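Local coordinates for B-129 (Sulfolobus virus 1, PDB 2WBT), which is essential for virus function, binds zinc through two C2H2-type zinc fingers, and probably binds DNA, at the interface of chains A and B. Residues are numbered along the deposited sequence; one frame, centred on the assembly and turned at random. Chains: chain A/B, B-129.

The interface of chains A and B. Residues chain A 20, 44, 48, 51-52; chain B 23-25, 28.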
# COMPACT_ATOMS: atom_id res chain seq x y z
N ILE A 20 15.20 13.42 -4.81
CA ILE A 20 14.03 14.27 -4.60
C ILE A 20 14.12 15.07 -3.30
O ILE A 20 14.19 14.48 -2.22
CB ILE A 20 12.73 13.42 -4.56
CG1 ILE A 20 12.41 12.86 -5.94
CG2 ILE A 20 11.56 14.26 -4.07
CD1 ILE A 20 11.31 11.82 -5.93
N ARG A 44 11.74 5.31 0.95
CA ARG A 44 12.26 5.41 -0.41
C ARG A 44 11.58 4.40 -1.34
O ARG A 44 11.20 4.75 -2.46
CB ARG A 44 13.76 5.18 -0.40
CG ARG A 44 14.50 5.62 -1.66
CD ARG A 44 15.88 4.97 -1.77
NE ARG A 44 16.54 4.79 -0.47
CZ ARG A 44 17.80 4.41 -0.30
NH1 ARG A 44 18.58 4.16 -1.35
NH2 ARG A 44 18.28 4.27 0.93
N LYS A 48 9.47 5.26 -4.60
CA LYS A 48 9.85 4.67 -5.88
C LYS A 48 8.66 3.97 -6.54
O LYS A 48 8.44 4.11 -7.75
CB LYS A 48 11.01 3.68 -5.70
CG LYS A 48 12.36 4.35 -5.49
CD LYS A 48 13.49 3.33 -5.55
CE LYS A 48 14.85 4.00 -5.38
NZ LYS A 48 15.95 3.16 -5.92
N ILE A 51 6.25 6.58 -7.78
CA ILE A 51 6.78 7.17 -9.01
C ILE A 51 6.49 6.30 -10.25
O ILE A 51 6.13 6.83 -11.30
CB ILE A 51 8.31 7.41 -8.91
CG1 ILE A 51 8.60 8.60 -7.98
CG2 ILE A 51 8.92 7.69 -10.28
CD1 ILE A 51 10.05 8.71 -7.57
N HIS A 52 6.62 4.98 -10.10
CA HIS A 52 6.43 4.05 -11.23
C HIS A 52 4.97 3.67 -11.48
O HIS A 52 4.62 3.26 -12.59
CB HIS A 52 7.28 2.79 -11.03
CG HIS A 52 8.73 3.00 -11.34
ND1 HIS A 52 9.19 3.20 -12.63
CD2 HIS A 52 9.82 3.03 -10.54
CE1 HIS A 52 10.50 3.35 -12.60
NE2 HIS A 52 10.91 3.25 -11.35
N HIS B 23 16.62 9.42 -1.68
CA HIS B 23 17.67 9.02 -2.64
C HIS B 23 17.15 8.16 -3.80
O HIS B 23 17.42 6.97 -3.88
CB HIS B 23 18.83 8.31 -1.93
CG HIS B 23 19.39 9.07 -0.77
ND1 HIS B 23 19.39 10.45 -0.71
CD2 HIS B 23 19.99 8.65 0.36
CE1 HIS B 23 19.95 10.84 0.42
NE2 HIS B 23 20.32 9.77 1.09
N VAL B 24 16.42 8.81 -4.70
CA VAL B 24 15.83 8.16 -5.87
C VAL B 24 16.83 8.23 -7.03
O VAL B 24 17.73 9.07 -7.02
CB VAL B 24 14.48 8.85 -6.25
CG1 VAL B 24 14.45 9.28 -7.70
CG2 VAL B 24 13.31 7.93 -5.91
N THR B 25 16.69 7.34 -8.01
CA THR B 25 17.62 7.33 -9.15
C THR B 25 17.36 8.50 -10.09
O THR B 25 16.28 9.09 -10.07
CB THR B 25 17.58 6.02 -9.97
OG1 THR B 25 16.53 6.09 -10.95
CG2 THR B 25 17.37 4.80 -9.07
N GLU B 28 14.22 8.11 -12.12
CA GLU B 28 13.06 8.32 -11.24
C GLU B 28 12.89 9.78 -10.81
O GLU B 28 11.77 10.23 -10.55
CB GLU B 28 13.16 7.42 -10.01
CG GLU B 28 12.96 5.94 -10.30
CD GLU B 28 13.54 5.02 -9.23
OE1 GLU B 28 14.23 5.52 -8.32
OE2 GLU B 28 13.31 3.80 -9.31
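A:His52 hydrogen-bonds the carboxylate of B:Glu28, and the A:Lys48 chain passes across it, in this double C2H2 zinc finger protein. The patch is part of a two-fold symmetric interface between copies in the deposited assembly, which may be the biological dimer. Chain A offers one side of helix 37-52; chain B offers residues 23-25 and the start of helix 26-32.

The polar contacts centre on B:Glu28. Ring nitrogen NE2 of A:His52 donates a hydrogen bond to B:Glu28 OE2 at 3.2 Å. The oxygen lies nearly in the ring plane and uses its anti lone pair. Ring and carboxylate planes are turned 74° apart. A:Lys48 NZ makes a loose salt bridge to B:Glu28 OE1, 3.8 Å; its CG, CD and CE also lie against that oxygen. That lysine is extended beyond CG and crosses the glutamate at about a right angle. Within chain B, the amide of B:Thr25 donates to B:Glu28 OE1, from the anti side and tilted out of the carboxylate plane. In return, B:Thr25 OG1 accepts the amide of B:Glu28. This reciprocal pair is a capping box, with B:Thr25 as N-cap, and should hold the carboxylate in place for A:His52.

Apolar contacts converge on B:Val24. B:Val24 CG2 meets A:Ile51 CD1 tip to tip at 3.7 Å. B:Val24 CG2 also touches A:Lys48 CG at 3.7 Å, where the two side chains run alongside in opposite senses.

A:Arg44 makes van der Waals contact with B:His23. Its CG is anti to the backbone N (chi1 -164°), which sends the chain to the B:His23 backbone. There CD packs against the carbonyl O. A bend at chi3 (-35°) turns the guanidinium, and B:His23 CB lies over the rim of one face.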